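Local coordinates for sulfhydryl oxidase 1 (Homo sapiens, PDB 3LLK), which catalyses the oxidation of protein thiols to disulfides with a bound FAD, probably passing the electrons on to molecular oxygen, at residues E30-R41 with G156-C164. Residues are numbered along the deposited sequence; the frame is centred on the assembly and turned at random.
With FAD (flavin-adenine dinucleotide), chain D.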
# COMPACT_ATOMS: atom_id res chain seq x y z
N GLU A 30 2.24 -2.19 13.26
CA GLU A 30 1.93 -0.77 13.18
C GLU A 30 0.74 -0.34 14.03
O GLU A 30 0.83 0.62 14.81
CB GLU A 30 1.71 -0.34 11.73
CG GLU A 30 2.89 -0.66 10.84
CD GLU A 30 3.30 0.53 10.01
OE1 GLU A 30 2.47 1.01 9.21
OE2 GLU A 30 4.45 0.99 10.16
N VAL A 31 -0.39 -1.02 13.88
CA VAL A 31 -1.56 -0.65 14.68
C VAL A 31 -1.27 -0.95 16.16
O VAL A 31 -1.82 -0.31 17.06
CB VAL A 31 -2.82 -1.44 14.25
CG1 VAL A 31 -3.98 -1.11 15.17
CG2 VAL A 31 -3.16 -1.12 12.80
N GLY A 32 -0.40 -1.93 16.41
CA GLY A 32 -0.05 -2.31 17.77
C GLY A 32 0.88 -1.37 18.52
O GLY A 32 1.21 -1.61 19.68
N ARG A 33 1.32 -0.29 17.87
CA ARG A 33 2.22 0.67 18.52
C ARG A 33 1.44 1.57 19.47
O ARG A 33 2.02 2.24 20.32
CB ARG A 33 2.90 1.56 17.46
CG ARG A 33 3.72 0.81 16.41
CD ARG A 33 5.05 0.32 16.96
NE ARG A 33 5.84 -0.37 15.95
CZ ARG A 33 7.06 -0.87 16.16
NH1 ARG A 33 7.64 -0.76 17.35
NH2 ARG A 33 7.71 -1.50 15.18
N PHE A 34 0.12 1.59 19.32
CA PHE A 34 -0.74 2.44 20.14
C PHE A 34 -1.57 1.64 21.14
O PHE A 34 -2.46 0.89 20.74
CB PHE A 34 -1.66 3.24 19.22
CG PHE A 34 -0.93 4.02 18.16
CD1 PHE A 34 -0.48 5.31 18.41
CD2 PHE A 34 -0.67 3.45 16.92
CE1 PHE A 34 0.23 6.02 17.44
CE2 PHE A 34 0.04 4.15 15.94
CZ PHE A 34 0.49 5.44 16.20
N PRO A 35 -1.30 1.80 22.45
CA PRO A 35 -2.04 1.08 23.50
C PRO A 35 -3.53 1.30 23.36
O PRO A 35 -4.33 0.42 23.70
CB PRO A 35 -1.50 1.70 24.80
CG PRO A 35 -0.16 2.26 24.41
CD PRO A 35 -0.39 2.80 23.03
N VAL A 36 -3.92 2.47 22.87
CA VAL A 36 -5.33 2.77 22.70
C VAL A 36 -5.57 3.44 21.36
O VAL A 36 -4.84 4.34 20.96
CB VAL A 36 -5.85 3.70 23.84
CG1 VAL A 36 -7.24 4.23 23.51
CG2 VAL A 36 -5.87 2.95 25.16
N LEU A 37 -6.60 2.96 20.66
CA LEU A 37 -6.99 3.48 19.35
C LEU A 37 -8.22 4.37 19.59
O LEU A 37 -9.27 3.88 20.03
CB LEU A 37 -7.35 2.32 18.43
CG LEU A 37 -6.28 1.23 18.28
CD1 LEU A 37 -6.89 -0.03 17.67
CD2 LEU A 37 -5.15 1.76 17.43
N GLU A 38 -8.09 5.65 19.29
CA GLU A 38 -9.20 6.58 19.51
C GLU A 38 -9.13 7.79 18.59
O GLU A 38 -8.17 7.95 17.82
CB GLU A 38 -9.15 7.07 20.96
CG GLU A 38 -7.93 7.93 21.24
CD GLU A 38 -7.72 8.23 22.72
OE1 GLU A 38 -8.70 8.59 23.40
OE2 GLU A 38 -6.57 8.12 23.18
N GLY A 39 -10.14 8.64 18.70
CA GLY A 39 -10.20 9.84 17.88
C GLY A 39 -10.07 9.56 16.40
O GLY A 39 -10.60 8.57 15.89
N GLN A 40 -9.35 10.44 15.71
CA GLN A 40 -9.15 10.32 14.27
C GLN A 40 -8.28 9.12 13.87
O GLN A 40 -8.37 8.64 12.74
CB GLN A 40 -8.54 11.61 13.73
CG GLN A 40 -9.53 12.75 13.73
CD GLN A 40 -10.87 12.33 13.16
OE1 GLN A 40 -11.01 12.09 11.95
NE2 GLN A 40 -11.87 12.21 14.03
N ARG A 41 -7.44 8.66 14.78
CA ARG A 41 -6.61 7.50 14.48
C ARG A 41 -7.53 6.29 14.29
O ARG A 41 -7.34 5.49 13.36
CB ARG A 41 -5.61 7.22 15.61
CG ARG A 41 -4.98 5.85 15.53
CD ARG A 41 -3.70 5.74 16.35
NE ARG A 41 -2.64 6.61 15.85
CZ ARG A 41 -2.33 7.79 16.39
NH1 ARG A 41 -2.99 8.24 17.45
NH2 ARG A 41 -1.34 8.51 15.87
N GLY A 156 -4.82 8.77 5.33
CA GLY A 156 -5.16 8.63 6.73
C GLY A 156 -4.29 7.59 7.42
O GLY A 156 -3.83 7.81 8.54
N TYR A 157 -4.05 6.46 6.75
CA TYR A 157 -3.24 5.41 7.33
C TYR A 157 -1.80 5.85 7.54
O TYR A 157 -1.21 5.61 8.59
CB TYR A 157 -3.23 4.14 6.46
CG TYR A 157 -2.40 3.04 7.10
CD1 TYR A 157 -2.95 2.21 8.09
CD2 TYR A 157 -1.04 2.90 6.82
CE1 TYR A 157 -2.16 1.28 8.78
CE2 TYR A 157 -0.25 1.98 7.50
CZ TYR A 157 -0.82 1.18 8.48
OH TYR A 157 -0.03 0.30 9.19
N VAL A 158 -1.22 6.45 6.51
CA VAL A 158 0.15 6.92 6.58
C VAL A 158 0.35 7.89 7.75
O VAL A 158 1.27 7.75 8.56
CB VAL A 158 0.54 7.62 5.25
CG1 VAL A 158 1.88 8.32 5.38
CG2 VAL A 158 0.59 6.56 4.12
N HIS A 159 -0.55 8.87 7.85
CA HIS A 159 -0.48 9.87 8.90
C HIS A 159 -0.56 9.27 10.31
O HIS A 159 0.31 9.51 11.15
CB HIS A 159 -1.61 10.89 8.73
CG HIS A 159 -1.54 12.03 9.71
ND1 HIS A 159 -2.63 12.82 10.00
CD2 HIS A 159 -0.51 12.52 10.44
CE1 HIS A 159 -2.28 13.74 10.87
NE2 HIS A 159 -1.00 13.59 11.16
N TYR A 160 -1.60 8.49 10.56
CA TYR A 160 -1.82 7.92 11.89
C TYR A 160 -1.15 6.60 12.29
O TYR A 160 -1.11 6.28 13.48
CB TYR A 160 -3.32 7.81 12.12
CG TYR A 160 -4.00 9.15 12.28
CD1 TYR A 160 -3.72 9.97 13.39
CD2 TYR A 160 -4.88 9.63 11.32
CE1 TYR A 160 -4.30 11.22 13.52
CE2 TYR A 160 -5.48 10.89 11.44
CZ TYR A 160 -5.18 11.68 12.55
OH TYR A 160 -5.73 12.94 12.67
N PHE A 161 -0.63 5.83 11.34
CA PHE A 161 -0.02 4.56 11.71
C PHE A 161 1.34 4.21 11.14
O PHE A 161 2.06 3.39 11.72
CB PHE A 161 -0.96 3.40 11.36
CG PHE A 161 -2.20 3.34 12.19
CD1 PHE A 161 -3.39 3.88 11.74
CD2 PHE A 161 -2.19 2.70 13.43
CE1 PHE A 161 -4.55 3.79 12.51
CE2 PHE A 161 -3.34 2.60 14.20
CZ PHE A 161 -4.53 3.15 13.74
N PHE A 162 1.71 4.79 10.01
CA PHE A 162 2.98 4.42 9.40
C PHE A 162 4.21 4.70 10.25
O PHE A 162 4.49 5.84 10.60
CB PHE A 162 3.12 5.09 8.03
CG PHE A 162 4.26 4.55 7.22
CD1 PHE A 162 4.66 3.22 7.34
CD2 PHE A 162 4.94 5.37 6.32
CE1 PHE A 162 5.70 2.72 6.60
CE2 PHE A 162 5.99 4.87 5.57
CZ PHE A 162 6.38 3.54 5.71
N GLY A 163 4.93 3.62 10.55
CA GLY A 163 6.12 3.68 11.37
C GLY A 163 7.05 4.85 11.11
O GLY A 163 6.82 5.95 11.60
N CYS A 164 8.11 4.61 10.33
CA CYS A 164 9.07 5.67 10.03
C CYS A 164 8.42 6.98 9.61
O CYS A 164 8.07 7.18 8.44
CB CYS A 164 10.08 5.21 8.96
SG CYS A 164 9.44 4.32 7.50
PA FAD D . 9.81 0.77 -3.02
O1A FAD D . 9.37 0.34 -1.67
O2A FAD D . 10.02 2.20 -3.39
O5B FAD D . 8.89 0.16 -4.13
C5B FAD D . 8.08 -1.01 -3.99
C4B FAD D . 8.05 -1.54 -5.40
O4B FAD D . 6.90 -0.89 -6.01
C3B FAD D . 9.22 -1.68 -6.40
O3B FAD D . 10.07 -2.82 -6.22
C2B FAD D . 8.48 -1.59 -7.66
O2B FAD D . 8.01 -2.79 -8.17
C1B FAD D . 7.27 -0.68 -7.38
N9A FAD D . 7.37 0.72 -7.63
C8A FAD D . 8.46 1.63 -7.65
N7A FAD D . 8.18 2.85 -7.96
C5A FAD D . 6.82 2.79 -8.18
C6A FAD D . 5.93 3.80 -8.60
N6A FAD D . 6.31 5.05 -8.89
N1A FAD D . 4.59 3.50 -8.79
C2A FAD D . 4.08 2.25 -8.66
N3A FAD D . 4.96 1.24 -8.24
C4A FAD D . 6.33 1.57 -8.02
N1 FAD D . 12.14 6.24 3.03
C2 FAD D . 13.12 7.16 3.34
O2 FAD D . 14.25 6.72 3.55
N3 FAD D . 12.61 8.46 3.31
C4 FAD D . 11.28 8.88 3.03
O4 FAD D . 10.98 10.11 3.10
C4X FAD D . 10.38 7.88 2.73
N5 FAD D . 9.00 8.18 2.53
C5X FAD D . 7.99 7.20 2.34
C6 FAD D . 6.65 7.63 2.27
C7 FAD D . 5.64 6.64 2.05
C7M FAD D . 4.21 7.17 1.99
C8 FAD D . 5.98 5.26 1.90
C8M FAD D . 5.07 4.08 1.63
C9 FAD D . 7.31 4.88 2.01
C9A FAD D . 8.38 5.77 2.28
N10 FAD D . 9.85 5.60 2.41
C10 FAD D . 10.82 6.52 2.73
C1' FAD D . 10.35 4.31 2.05
C2' FAD D . 10.75 4.06 0.63
O2' FAD D . 9.84 4.73 -0.28
C3' FAD D . 10.88 2.64 0.17
O3' FAD D . 9.67 1.94 0.43
C4' FAD D . 12.07 1.81 0.59
O4' FAD D . 13.30 2.60 0.54
C5' FAD D . 12.27 0.51 -0.06
O5' FAD D . 12.55 0.77 -1.44
P FAD D . 12.47 -0.29 -2.58
O1P FAD D . 13.62 0.05 -3.42
O2P FAD D . 12.44 -1.69 -2.08
O3P FAD D . 11.12 -0.06 -3.41
O HOH W 1 2.75 2.62 14.05
O HOH W 2 1.27 9.08 13.72
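The C-terminal end of helix 150-161, which leads into the C164-C167 disulfide, a CxxC pair that, as in Erv-family oxidases, is probably the redox-active one near the flavin, is held by E30, at the end of helix 16-30, and R41, in the first turn of helix 39-55, with strand 36-38 between them. E30 suits its place because a carboxylate can serve two donors: OE1 takes the Y157 hydroxyl at 2.6 Å on its anti lone pair, while the backbone N of G163 reaches OE2 from above the carboxylate plane, 2.7 Å away. At the other end, R41 lays its guanidinium edge against Y160 O, NE at 2.8 Å (N-H...O angle 163°) and NH2 by a longer, more bent bond of 3.3 Å, both from within the guanidinium plane, thus occupying a carbonyl at the helix end. CG lies anti to the backbone N (chi1 166°) and the chain bends at chi3, carrying NE over the F34 ring, with Y160 CD1 on the opposite guanidinium face. The R41 CA also makes a CH-pi contact over the Y160 ring. Replacing R41 with an alanine would probably leave Y160 O without its two side-chain donors and open a gap between F34 and Y160. Between these polar anchors F161, flat and apolar, fills the middle: R41 CG packs 3.3 Å from its CZ, L37 CD2 meets its edge at 3.8 Å, and V31 and F34 approach obliquely. V31, L37 and F161 all continue onto L45 of helix 39-55, Y157 meets F48 there, and strand 36-38 pairs with 80-82; F162, turned the other way, lies against helix 118-134 and the flavin.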